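Local coordinates for heme oxygenase (Leptospira interrogans, PDB 5KZL), which probably catalyses the oxidative opening of heme to biliverdin, carbon monoxide and free iron, a step linked to the virulence of this spirochaete, at residues A50-Y55 with G94-N99; E63-N68 with K116-Q121; V111-K116 with L195-Q200; F91-G94 with D100-P103. The protein carries 1 engineered substitution. One frame throughout, in Å; residues are numbered along the deposited sequence.

In the fold
The four contacts lie in the all-helical heme oxygenase fold. Interactions 1 and 2 use helix 41-64, and interactions 2 and 3 use helix 105-120. Interaction 4 lies at the end of helix 82-93 and in the loop that follows it. Interactions 1 and 4 are neighbours, with centres about 6 Å apart. They share Gly94 and meet through Tyr53 OH and His101 O, a probable hydrogen bond of 2.7 Å. Interactions 2 and 3 share Lys116, and their centres lie about 12 Å apart. Interaction 1 also touches interaction 3, where Tyr53 O lies 3.5 Å from Val111 CG2. The centres of interactions 2 and 4 are about 29 Å apart. Gln200 of interaction 3 has its side chain about 12 Å from the bound heme, too far to touch it.

Interaction 1: A50-Y55 with G94-N99; sequences AFYYVY and GTWKPN
Trp96 points the edge of its six-membered ring at the face of Tyr52. This is a T-shaped pair, with centroids 5.1 Å apart and planes at 68°. CH2 and CZ3 of the indole do the touching. The shortest approach is Trp96 CH2 to Tyr52 CD2, 3.6 Å, near the rim of the phenol ring rather than over its centre. The indole reaches the helix because its CG is anti to the backbone N (chi1 -175°).

Tyr53 completes an aromatic cluster. It meets the same corner of the indole obliquely, with the planes at 55°, and its CZ lies 3.9 Å from Trp96 CH2. Tyr52 CD2 lies 3.7 Å above the plane of the Tyr53 ring, offset toward its rim. Beyond the indole, Tyr53 OH lies against Pro98, 3.4 Å from Pro98 CB. The hydroxyl has its hydrogen bond elsewhere, to the carbonyl oxygen of His101, whose ring stacks on Trp96. The indole NE1 is likewise held from outside, by Glu49 OE2, which probably helps to fix how the ring is turned.

The contact fastens the loop that follows helix 82-93 onto helix 41-64. Tyr52 also packs on Lys82 and Leu86 of helix 82-93, while Tyr53 rests on Thr107 of helix 105-120.

Interaction 2: E63-N68 with K116-Q121; sequences ERNKNN and KISETQ
The chains come nearest at Asn65 and Ser118, with Asn65 CA 7.4 Å from Ser118 CA, where the end of helix 41-64 turns away in a type I beta turn from Asn65 to Asn68. Both side chains point toward the opposite segment. The amide of Asn65 meets Ser118 with both of its ends. ND2 reaches Ser118 OG at 2.8 Å, but the N-H...O angle is only 126° and the bond is weak. At the other end, a water donates to Asn65 OD1 and to Ser118 O, at 2.7 Å from each. One direct and one water-mediated link therefore run side by side between the same two residues. The serine OG is anti to its own N (chi1 171°), which carries it across to the asparagine.

Glu61, about one turn back on helix 41-64, is the stronger partner of both groups. Its carbonyl oxygen accepts from Asn65 ND2, and its OE1 is hydrogen-bonded to Ser118 OG. These bonds probably help to set the amide's rotation, and they satisfy the buried serine.

The contact joins the C-terminal ends of helices 41-64 and 105-120. Leu125, at the start of helix 125-151, packs against both Asn65 and Ser118.

Interaction 3: V111-K116 with L195-Q200; sequences VQRIRK and LAESKQ
Arg113 and Glu197 form a two-pronged salt bridge between helices. The arginine grips side-on with NE and NH2, one nitrogen to each carboxylate oxygen. Arg113 NE donates to Glu197 OE2 at 3.0 Å with an N-H...O angle of 170°. Arg113 NH2 reaches Glu197 OE1 at 2.8 Å, almost as straight. Guanidinium and carboxylate planes are 17° apart, and Glu197 OE2 offers its syn lone pair. Both side chains leave their helices with CG anti to N and then bend at chi2, which brings the two flat groups together edge to edge, nearly in one plane. Glu197 OE2 also bonds His128 NE2, so this buried carboxylate has two partners. The arginine charge would probably help to keep it ionised.

Gln200, about one turn further along its helix, lies over a face of the guanidinium. Its CG is 3.4 Å from Arg113 NH2, and its OE1 sits above the same group, 3.8 Å from Arg113 NH1.

The bridge spans helices 105-120 and 188-210 in the helical bundle of the heme oxygenase fold. Helix 125-151 fits against it: Glu197 touches Ala127, and Ile114 packs on His128. Ile114 also meets Ser57 and Glu61 of helix 41-64.

Interaction 4: F91-G94 with D100-P103; sequences FFYG and DHQP
The rings of Tyr93 and His101 meet obliquely, with planes at 51°. Their centroids are 4.6 Å apart. The pair closes the loop that joins helices 82-93 and 105-120 of the heme oxygenase fold. Trp96 is the third ring beside the pair, and it meets the Tyr93 ring at about 40°. The three rings thus pack together at the surface, where the chain leaves helix 82-93.

Tyr93 is the last residue of that helix, and Gly94 follows with positive phi, ending the helical run. Both rings have CG anti to the carbonyl carbon (chi1 -76° for Tyr93), and both side chains start out toward the other segment. His101 brings the CE1 and NE2 side of its imidazole against the CE1 side of the phenol. His101 NE2 is 3.9 Å from Tyr93 CE1. Tyr93 OH stays 4.0 Å from His101 ND1. The two rings meet by van der Waals packing, closest through their CE1 atoms.

Around the pair, Tyr93 rests on Ala45 of helix 41-64. The closest approach across the two segments is Tyr93 CE1 to His101 CE1, 3.5 Å.

Interaction 1: A50-Y55 with G94-N99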
loop_
_atom_site.group_PDB
_atom_site.type_symbol
_atom_site.label_atom_id
_atom_site.label_comp_id
_atom_site.label_asym_id
_atom_site.label_seq_id
_atom_site.Cartn_x
_atom_site.Cartn_y
_atom_site.Cartn_z
ATOM N N ALA A 50 6.024 -8.546 4.854
ATOM C CA ALA A 50 5.308 -8.711 3.589
ATOM C C ALA A 50 5.179 -7.350 2.888
ATOM O O ALA A 50 5.452 -7.272 1.697
ATOM C CB ALA A 50 3.932 -9.323 3.825
ATOM N N PHE A 51 4.827 -6.274 3.638
ATOM C CA PHE A 51 4.726 -4.922 3.080
ATOM C C PHE A 51 6.090 -4.413 2.634
ATOM O O PHE A 51 6.175 -3.777 1.587
ATOM C CB PHE A 51 4.075 -3.954 4.075
ATOM C CG PHE A 51 2.562 -4.009 4.128
ATOM C CD1 PHE A 51 1.818 -4.388 3.009
ATOM C CD2 PHE A 51 1.874 -3.604 5.269
ATOM C CE1 PHE A 51 0.420 -4.411 3.054
ATOM C CE2 PHE A 51 0.481 -3.580 5.291
ATOM C CZ PHE A 51 -0.238 -4.017 4.198
ATOM N N TYR A 52 7.155 -4.716 3.389
ATOM C CA TYR A 52 8.484 -4.303 2.940
ATOM C C TYR A 52 8.759 -4.774 1.497
ATOM O O TYR A 52 9.154 -3.959 0.655
ATOM C CB TYR A 52 9.602 -4.779 3.874
ATOM C CG TYR A 52 10.953 -4.493 3.246
ATOM C CD1 TYR A 52 11.496 -3.211 3.274
ATOM C CD2 TYR A 52 11.611 -5.461 2.487
ATOM C CE1 TYR A 52 12.704 -2.920 2.630
ATOM C CE2 TYR A 52 12.822 -5.187 1.850
ATOM C CZ TYR A 52 13.359 -3.910 1.917
ATOM O OH TYR A 52 14.539 -3.626 1.274
ATOM N N TYR A 53 8.576 -6.074 1.223
ATOM C CA TYR A 53 8.856 -6.618 -0.111
ATOM C C TYR A 53 7.944 -6.009 -1.185
ATOM O O TYR A 53 8.381 -5.702 -2.298
ATOM C CB TYR A 53 8.818 -8.157 -0.078
ATOM C CG TYR A 53 9.960 -8.730 0.726
ATOM C CD1 TYR A 53 11.282 -8.516 0.342
ATOM C CD2 TYR A 53 9.724 -9.451 1.897
ATOM C CE1 TYR A 53 12.343 -9.010 1.097
ATOM C CE2 TYR A 53 10.781 -9.931 2.674
ATOM C CZ TYR A 53 12.089 -9.736 2.247
ATOM O OH TYR A 53 13.167 -10.225 2.953
ATOM N N VAL A 54 6.681 -5.796 -0.828
ATOM C CA VAL A 54 5.691 -5.236 -1.760
ATOM C C VAL A 54 6.072 -3.812 -2.154
ATOM O O VAL A 54 6.174 -3.512 -3.348
ATOM C CB VAL A 54 4.274 -5.324 -1.131
ATOM C CG1 VAL A 54 3.265 -4.464 -1.896
ATOM C CG2 VAL A 54 3.811 -6.780 -1.033
ATOM N N TYR A 55 6.275 -2.938 -1.159
ATOM C CA TYR A 55 6.635 -1.544 -1.432
ATOM C C TYR A 55 8.009 -1.407 -2.068
ATOM O O TYR A 55 8.166 -0.538 -2.903
ATOM C CB TYR A 55 6.502 -0.690 -0.168
ATOM C CG TYR A 55 5.065 -0.413 0.215
ATOM C CD1 TYR A 55 4.392 0.694 -0.290
ATOM C CD2 TYR A 55 4.383 -1.248 1.096
ATOM C CE1 TYR A 55 3.074 0.972 0.079
ATOM C CE2 TYR A 55 3.069 -0.969 1.488
ATOM C CZ TYR A 55 2.422 0.139 0.970
ATOM O OH TYR A 55 1.137 0.415 1.337
ATOM N N GLY A 94 15.121 -5.351 16.247
ATOM C CA GLY A 94 16.408 -4.899 16.766
ATOM C C GLY A 94 17.357 -4.760 15.590
ATOM O O GLY A 94 17.938 -3.701 15.362
ATOM N N THR A 95 17.467 -5.838 14.795
ATOM C CA THR A 95 18.236 -5.912 13.559
ATOM C C THR A 95 17.423 -6.780 12.592
ATOM O O THR A 95 17.132 -7.938 12.904
ATOM C CB THR A 95 19.694 -6.366 13.810
ATOM O OG1 THR A 95 20.306 -6.639 12.558
ATOM C CG2 THR A 95 19.809 -7.587 14.736
ATOM N N TRP A 96 16.988 -6.210 11.465
ATOM C CA TRP A 96 16.220 -7.024 10.546
ATOM C C TRP A 96 17.057 -7.456 9.358
ATOM O O TRP A 96 17.458 -6.636 8.547
ATOM C CB TRP A 96 14.884 -6.382 10.136
ATOM C CG TRP A 96 14.036 -7.270 9.279
ATOM C CD1 TRP A 96 13.355 -8.390 9.671
ATOM C CD2 TRP A 96 13.758 -7.098 7.883
ATOM N NE1 TRP A 96 12.671 -8.926 8.602
ATOM C CE2 TRP A 96 12.913 -8.161 7.488
ATOM C CE3 TRP A 96 14.138 -6.145 6.923
ATOM C CZ2 TRP A 96 12.460 -8.310 6.170
ATOM C CZ3 TRP A 96 13.685 -6.291 5.617
ATOM C CH2 TRP A 96 12.851 -7.357 5.254
ATOM N N LYS A 97 17.302 -8.765 9.267
ATOM C CA LYS A 97 18.050 -9.376 8.169
ATOM C C LYS A 97 17.043 -9.952 7.121
ATOM O O LYS A 97 16.349 -10.924 7.439
ATOM C CB LYS A 97 19.018 -10.464 8.718
ATOM C CG LYS A 97 19.739 -11.294 7.645
ATOM C CD LYS A 97 21.055 -10.665 7.177
ATOM C CE LYS A 97 21.523 -11.221 5.850
ATOM N NZ LYS A 97 21.937 -12.646 5.948
ATOM N N PRO A 98 16.943 -9.357 5.893
ATOM C CA PRO A 98 16.007 -9.893 4.879
ATOM C C PRO A 98 16.225 -11.367 4.517
ATOM O O PRO A 98 15.254 -12.080 4.294
ATOM C CB PRO A 98 16.238 -8.975 3.660
ATOM C CG PRO A 98 16.774 -7.708 4.248
ATOM C CD PRO A 98 17.651 -8.168 5.375
ATOM N N ASN A 99 17.486 -11.836 4.475
ATOM C CA ASN A 99 17.768 -13.231 4.133
ATOM C C ASN A 99 17.292 -14.201 5.219
ATOM O O ASN A 99 16.951 -15.347 4.914
ATOM C CB ASN A 99 19.241 -13.422 3.764
ATOM C CG ASN A 99 19.649 -12.574 2.580
ATOM O OD1 ASN A 99 19.681 -11.336 2.648
ATOM N ND2 ASN A 99 19.935 -13.219 1.455
#

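Interaction 2: E63-N68 with K116-Q121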
loop_
_atom_site.group_PDB
_atom_site.type_symbol
_atom_site.label_atom_id
_atom_site.label_comp_id
_atom_site.label_asym_id
_atom_site.label_seq_id
_atom_site.Cartn_x
_atom_site.Cartn_y
_atom_site.Cartn_z
ATOM N N GLU A 63 9.655 4.010 -9.981
ATOM C CA GLU A 63 10.834 4.807 -10.322
ATOM C C GLU A 63 11.262 4.495 -11.745
ATOM O O GLU A 63 11.559 5.417 -12.509
ATOM C CB GLU A 63 11.976 4.530 -9.327
ATOM C CG GLU A 63 11.814 5.276 -8.015
ATOM C CD GLU A 63 11.999 6.769 -8.156
ATOM O OE1 GLU A 63 13.107 7.173 -8.576
ATOM O OE2 GLU A 63 11.034 7.526 -7.891
ATOM N N ARG A 64 11.252 3.200 -12.116
ATOM C CA ARG A 64 11.618 2.745 -13.461
ATOM C C ARG A 64 10.705 3.376 -14.510
ATOM O O ARG A 64 11.190 3.809 -15.563
ATOM C CB ARG A 64 11.492 1.216 -13.562
ATOM C CG ARG A 64 12.218 0.618 -14.780
ATOM C CD ARG A 64 12.116 -0.898 -14.916
ATOM N NE ARG A 64 12.172 -1.613 -13.636
ATOM C CZ ARG A 64 13.289 -1.921 -12.977
ATOM N NH1 ARG A 64 14.477 -1.580 -13.468
ATOM N NH2 ARG A 64 13.225 -2.558 -11.817
ATOM N N ASN A 65 9.393 3.457 -14.210
ATOM C CA ASN A 65 8.402 4.003 -15.122
ATOM C C ASN A 65 7.988 5.435 -14.823
ATOM O O ASN A 65 6.926 5.851 -15.288
ATOM C CB ASN A 65 7.173 3.088 -15.156
ATOM C CG ASN A 65 7.473 1.734 -15.728
ATOM O OD1 ASN A 65 7.767 1.581 -16.926
ATOM N ND2 ASN A 65 7.550 0.757 -14.858
ATOM N N LYS A 66 8.817 6.209 -14.097
ATOM C CA LYS A 66 8.429 7.569 -13.684
ATOM C C LYS A 66 8.111 8.526 -14.848
ATOM O O LYS A 66 7.293 9.433 -14.655
ATOM C CB LYS A 66 9.461 8.194 -12.720
ATOM C CG LYS A 66 10.804 8.556 -13.352
ATOM C CD LYS A 66 11.665 9.398 -12.399
ATOM C CE LYS A 66 12.275 8.564 -11.303
ATOM N NZ LYS A 66 13.258 9.324 -10.473
ATOM N N ASN A 67 8.742 8.328 -16.033
ATOM C CA ASN A 67 8.504 9.203 -17.186
ATOM C C ASN A 67 7.472 8.666 -18.171
ATOM O O ASN A 67 7.206 9.324 -19.175
ATOM C CB ASN A 67 9.796 9.588 -17.881
ATOM C CG ASN A 67 10.583 10.560 -17.038
ATOM O OD1 ASN A 67 10.035 11.520 -16.462
ATOM N ND2 ASN A 67 11.871 10.292 -16.898
ATOM N N ASN A 68 6.813 7.543 -17.839
ATOM C CA ASN A 68 5.696 7.038 -18.620
ATOM C C ASN A 68 4.647 8.173 -18.686
ATOM O O ASN A 68 4.400 8.837 -17.670
ATOM C CB ASN A 68 5.106 5.802 -17.950
ATOM C CG ASN A 68 3.864 5.274 -18.619
ATOM O OD1 ASN A 68 2.765 5.804 -18.436
ATOM N ND2 ASN A 68 4.006 4.196 -19.367
ATOM N N LYS A 116 5.747 -7.943 -13.375
ATOM C CA LYS A 116 5.186 -8.292 -14.677
ATOM C C LYS A 116 4.294 -7.185 -15.255
ATOM O O LYS A 116 4.351 -6.910 -16.459
ATOM C CB LYS A 116 4.472 -9.640 -14.584
ATOM C CG LYS A 116 5.412 -10.831 -14.420
ATOM C CD LYS A 116 5.879 -11.374 -15.756
ATOM C CE LYS A 116 6.728 -12.613 -15.647
ATOM N NZ LYS A 116 8.088 -12.311 -15.134
ATOM N N ILE A 117 3.520 -6.510 -14.390
ATOM C CA ILE A 117 2.688 -5.369 -14.778
ATOM C C ILE A 117 3.596 -4.234 -15.227
ATOM O O ILE A 117 3.404 -3.676 -16.304
ATOM C CB ILE A 117 1.726 -4.977 -13.616
ATOM C CG1 ILE A 117 0.562 -5.991 -13.528
ATOM C CG2 ILE A 117 1.190 -3.517 -13.738
ATOM C CD1 ILE A 117 -0.443 -5.934 -14.704
ATOM N N SER A 118 4.616 -3.926 -14.425
ATOM C CA SER A 118 5.552 -2.869 -14.748
ATOM C C SER A 118 6.191 -3.073 -16.111
ATOM O O SER A 118 6.311 -2.110 -16.852
ATOM C CB SER A 118 6.635 -2.802 -13.691
ATOM O OG SER A 118 7.670 -1.912 -14.077
ATOM N N GLU A 119 6.610 -4.305 -16.444
ATOM C CA GLU A 119 7.254 -4.522 -17.727
ATOM C C GLU A 119 6.296 -4.601 -18.932
ATOM O O GLU A 119 6.708 -4.241 -20.034
ATOM C CB GLU A 119 8.211 -5.722 -17.713
ATOM C CG GLU A 119 7.743 -6.979 -17.016
ATOM C CD GLU A 119 8.897 -7.925 -16.738
ATOM O OE1 GLU A 119 9.204 -8.157 -15.548
ATOM O OE2 GLU A 119 9.550 -8.365 -17.709
ATOM N N THR A 120 5.042 -5.030 -18.744
ATOM C CA THR A 120 4.104 -5.208 -19.865
ATOM C C THR A 120 3.030 -4.136 -20.001
ATOM O O THR A 120 2.729 -3.744 -21.121
ATOM C CB THR A 120 3.457 -6.578 -19.806
ATOM O OG1 THR A 120 2.694 -6.691 -18.605
ATOM C CG2 THR A 120 4.464 -7.723 -19.949
ATOM N N GLN A 121 2.406 -3.710 -18.878
ATOM C CA GLN A 121 1.330 -2.701 -18.869
ATOM C C GLN A 121 1.626 -1.690 -17.750
ATOM O O GLN A 121 0.870 -1.660 -16.773
ATOM C CB GLN A 121 -0.054 -3.369 -18.644
ATOM C CG GLN A 121 -0.635 -4.092 -19.868
ATOM C CD GLN A 121 -1.048 -3.133 -20.962
ATOM O OE1 GLN A 121 -2.096 -2.484 -20.898
ATOM N NE2 GLN A 121 -0.222 -3.011 -21.980
HETATM O O HOH W 1 7.965 -0.692 -18.443
#

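Interaction 3: V111-K116 with L195-Q200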
loop_
_atom_site.group_PDB
_atom_site.type_symbol
_atom_site.label_atom_id
_atom_site.label_comp_id
_atom_site.label_asym_id
_atom_site.label_seq_id
_atom_site.Cartn_x
_atom_site.Cartn_y
_atom_site.Cartn_z
ATOM N N VAL A 111 4.665 -9.496 -5.480
ATOM C CA VAL A 111 5.863 -8.897 -6.098
ATOM C C VAL A 111 5.953 -9.287 -7.597
ATOM O O VAL A 111 6.245 -8.447 -8.452
ATOM C CB VAL A 111 7.139 -9.267 -5.260
ATOM C CG1 VAL A 111 8.440 -8.942 -6.007
ATOM C CG2 VAL A 111 7.124 -8.586 -3.892
ATOM N N GLN A 112 5.665 -10.551 -7.922
ATOM C CA GLN A 112 5.663 -11.001 -9.308
ATOM C C GLN A 112 4.638 -10.197 -10.115
ATOM O O GLN A 112 4.926 -9.791 -11.241
ATOM C CB GLN A 112 5.311 -12.492 -9.380
ATOM C CG GLN A 112 5.098 -13.002 -10.804
ATOM C CD GLN A 112 6.380 -13.225 -11.583
ATOM O OE1 GLN A 112 7.458 -12.704 -11.261
ATOM N NE2 GLN A 112 6.282 -14.018 -12.635
ATOM N N ARG A 113 3.447 -9.986 -9.545
ATOM C CA ARG A 113 2.418 -9.228 -10.232
ATOM C C ARG A 113 2.913 -7.836 -10.527
ATOM O O ARG A 113 2.789 -7.399 -11.667
ATOM C CB ARG A 113 1.084 -9.196 -9.472
ATOM C CG ARG A 113 0.006 -8.378 -10.177
ATOM C CD ARG A 113 -0.501 -9.083 -11.401
ATOM N NE ARG A 113 -1.735 -8.500 -11.928
ATOM C CZ ARG A 113 -2.700 -9.227 -12.477
ATOM N NH1 ARG A 113 -2.577 -10.547 -12.565
ATOM N NH2 ARG A 113 -3.796 -8.643 -12.940
ATOM N N ILE A 114 3.539 -7.178 -9.529
ATOM C CA ILE A 114 4.068 -5.822 -9.689
ATOM C C ILE A 114 5.112 -5.765 -10.810
ATOM O O ILE A 114 5.083 -4.860 -11.659
ATOM C CB ILE A 114 4.632 -5.294 -8.337
ATOM C CG1 ILE A 114 3.525 -5.108 -7.297
ATOM C CG2 ILE A 114 5.442 -3.980 -8.535
ATOM C CD1 ILE A 114 4.055 -5.152 -5.815
ATOM N N ARG A 115 6.051 -6.698 -10.775
ATOM C CA ARG A 115 7.131 -6.763 -11.755
ATOM C C ARG A 115 6.624 -6.959 -13.172
ATOM O O ARG A 115 7.046 -6.234 -14.060
ATOM C CB ARG A 115 8.129 -7.854 -11.373
ATOM C CG ARG A 115 8.907 -7.456 -10.141
ATOM C CD ARG A 115 9.747 -8.585 -9.612
ATOM N NE ARG A 115 10.642 -8.100 -8.550
ATOM C CZ ARG A 115 11.445 -8.884 -7.837
ATOM N NH1 ARG A 115 11.430 -10.198 -8.019
ATOM N NH2 ARG A 115 12.231 -8.367 -6.902
ATOM N N LYS A 116 5.747 -7.943 -13.375
ATOM C CA LYS A 116 5.186 -8.292 -14.677
ATOM C C LYS A 116 4.294 -7.185 -15.255
ATOM O O LYS A 116 4.351 -6.910 -16.459
ATOM C CB LYS A 116 4.472 -9.640 -14.584
ATOM C CG LYS A 116 5.412 -10.831 -14.420
ATOM C CD LYS A 116 5.879 -11.374 -15.756
ATOM C CE LYS A 116 6.728 -12.613 -15.647
ATOM N NZ LYS A 116 8.088 -12.311 -15.134
ATOM N N LEU A 195 -9.395 -0.178 -13.112
ATOM C CA LEU A 195 -10.309 -0.723 -12.093
ATOM C C LEU A 195 -10.100 -2.262 -11.893
ATOM O O LEU A 195 -10.001 -2.724 -10.755
ATOM C CB LEU A 195 -11.781 -0.376 -12.445
ATOM C CG LEU A 195 -12.877 -0.961 -11.553
ATOM C CD1 LEU A 195 -12.705 -0.549 -10.073
ATOM C CD2 LEU A 195 -14.264 -0.580 -12.077
ATOM N N ALA A 196 -9.987 -3.038 -12.991
ATOM C CA ALA A 196 -9.749 -4.492 -12.948
ATOM C C ALA A 196 -8.432 -4.793 -12.199
ATOM O O ALA A 196 -8.407 -5.662 -11.314
ATOM C CB ALA A 196 -9.700 -5.043 -14.365
ATOM N N GLU A 197 -7.380 -3.985 -12.454
ATOM C CA GLU A 197 -6.111 -4.155 -11.737
ATOM C C GLU A 197 -6.254 -3.856 -10.235
ATOM O O GLU A 197 -5.768 -4.641 -9.416
ATOM C CB GLU A 197 -4.964 -3.360 -12.374
ATOM C CG GLU A 197 -3.574 -3.733 -11.826
ATOM C CD GLU A 197 -3.106 -5.166 -12.043
ATOM O OE1 GLU A 197 -3.742 -5.880 -12.849
ATOM O OE2 GLU A 197 -2.103 -5.575 -11.413
ATOM N N SER A 198 -6.981 -2.785 -9.887
ATOM C CA SER A 198 -7.224 -2.393 -8.491
ATOM C C SER A 198 -7.889 -3.541 -7.717
ATOM O O SER A 198 -7.473 -3.856 -6.603
ATOM C CB SER A 198 -8.068 -1.123 -8.427
ATOM O OG SER A 198 -7.403 -0.055 -9.080
ATOM N N LYS A 199 -8.888 -4.201 -8.332
ATOM C CA LYS A 199 -9.544 -5.359 -7.705
ATOM C C LYS A 199 -8.557 -6.498 -7.420
ATOM O O LYS A 199 -8.612 -7.110 -6.336
ATOM C CB LYS A 199 -10.696 -5.850 -8.573
ATOM C CG LYS A 199 -11.844 -4.852 -8.624
ATOM C CD LYS A 199 -12.891 -5.316 -9.616
ATOM C CE LYS A 199 -14.049 -4.367 -9.664
ATOM N NZ LYS A 199 -15.064 -4.724 -8.641
ATOM N N GLN A 200 -7.631 -6.747 -8.370
ATOM C CA GLN A 200 -6.583 -7.763 -8.256
ATOM C C GLN A 200 -5.651 -7.407 -7.096
ATOM O O GLN A 200 -5.281 -8.288 -6.311
ATOM C CB GLN A 200 -5.759 -7.818 -9.560
ATOM C CG GLN A 200 -6.015 -9.021 -10.442
ATOM C CD GLN A 200 -5.801 -10.321 -9.726
ATOM O OE1 GLN A 200 -4.677 -10.766 -9.436
ATOM N NE2 GLN A 200 -6.898 -10.920 -9.388
#

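Interaction 4: F91-G94 with D100-P103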
loop_
_atom_site.group_PDB
_atom_site.type_symbol
_atom_site.label_atom_id
_atom_site.label_comp_id
_atom_site.label_asym_id
_atom_site.label_seq_id
_atom_site.Cartn_x
_atom_site.Cartn_y
_atom_site.Cartn_z
ATOM N N PHE A 91 12.742 -1.437 14.638
ATOM C CA PHE A 91 12.190 -1.276 15.990
ATOM C C PHE A 91 11.730 -2.639 16.557
ATOM O O PHE A 91 12.028 -2.964 17.711
ATOM C CB PHE A 91 11.039 -0.247 16.037
ATOM C CG PHE A 91 10.319 -0.255 17.375
ATOM C CD1 PHE A 91 10.877 0.374 18.487
ATOM C CD2 PHE A 91 9.138 -0.966 17.542
ATOM C CE1 PHE A 91 10.238 0.320 19.730
ATOM C CE2 PHE A 91 8.518 -1.049 18.789
ATOM C CZ PHE A 91 9.070 -0.404 19.875
ATOM N N PHE A 92 10.978 -3.409 15.756
ATOM C CA PHE A 92 10.462 -4.699 16.216
ATOM C C PHE A 92 11.528 -5.808 16.344
ATOM O O PHE A 92 11.475 -6.610 17.287
ATOM C CB PHE A 92 9.288 -5.166 15.343
ATOM C CG PHE A 92 8.081 -4.295 15.586
ATOM C CD1 PHE A 92 7.354 -4.402 16.762
ATOM C CD2 PHE A 92 7.720 -3.306 14.671
ATOM C CE1 PHE A 92 6.281 -3.542 17.021
ATOM C CE2 PHE A 92 6.651 -2.450 14.928
ATOM C CZ PHE A 92 5.929 -2.580 16.097
ATOM N N TYR A 93 12.469 -5.869 15.399
ATOM C CA TYR A 93 13.463 -6.946 15.395
ATOM C C TYR A 93 14.810 -6.637 16.059
ATOM O O TYR A 93 15.574 -7.578 16.321
ATOM C CB TYR A 93 13.707 -7.413 13.968
ATOM C CG TYR A 93 12.590 -8.272 13.426
ATOM C CD1 TYR A 93 12.497 -9.624 13.758
ATOM C CD2 TYR A 93 11.649 -7.752 12.545
ATOM C CE1 TYR A 93 11.478 -10.425 13.252
ATOM C CE2 TYR A 93 10.631 -8.553 12.016
ATOM C CZ TYR A 93 10.549 -9.889 12.378
ATOM O OH TYR A 93 9.548 -10.695 11.887
ATOM N N GLY A 94 15.121 -5.351 16.247
ATOM C CA GLY A 94 16.408 -4.899 16.766
ATOM C C GLY A 94 17.357 -4.760 15.590
ATOM O O GLY A 94 17.938 -3.701 15.362
ATOM N N ASP A 100 17.190 -13.721 6.463
ATOM C CA ASP A 100 16.662 -14.511 7.579
ATOM C C ASP A 100 15.122 -14.465 7.560
ATOM O O ASP A 100 14.471 -15.307 8.191
ATOM C CB ASP A 100 17.212 -13.997 8.929
ATOM C CG ASP A 100 18.651 -14.392 9.230
ATOM O OD1 ASP A 100 19.118 -15.421 8.679
ATOM O OD2 ASP A 100 19.302 -13.688 10.039
ATOM N N HIS A 101 14.547 -13.481 6.815
ATOM C CA HIS A 101 13.102 -13.269 6.700
ATOM C C HIS A 101 12.711 -13.033 5.236
ATOM O O HIS A 101 12.294 -11.922 4.871
ATOM C CB HIS A 101 12.680 -12.087 7.589
ATOM C CG HIS A 101 13.105 -12.217 9.021
ATOM N ND1 HIS A 101 12.298 -12.838 9.960
ATOM C CD2 HIS A 101 14.246 -11.807 9.625
ATOM C CE1 HIS A 101 12.964 -12.779 11.102
ATOM N NE2 HIS A 101 14.144 -12.172 10.951
ATOM N N GLN A 102 12.905 -14.079 4.389
ATOM C CA GLN A 102 12.635 -14.096 2.941
ATOM C C GLN A 102 11.130 -13.936 2.657
ATOM O O GLN A 102 10.335 -14.332 3.507
ATOM C CB GLN A 102 13.155 -15.403 2.311
ATOM C CG GLN A 102 14.676 -15.528 2.376
ATOM C CD GLN A 102 15.278 -16.425 1.317
ATOM O OE1 GLN A 102 14.583 -17.074 0.523
ATOM N NE2 GLN A 102 16.604 -16.478 1.284
ATOM N N PRO A 103 10.707 -13.366 1.494
ATOM C CA PRO A 103 9.256 -13.169 1.259
ATOM C C PRO A 103 8.409 -14.440 1.270
ATOM O O PRO A 103 8.781 -15.464 0.693
ATOM C CB PRO A 103 9.196 -12.483 -0.107
ATOM C CG PRO A 103 10.510 -12.723 -0.743
ATOM C CD PRO A 103 11.503 -12.797 0.384
#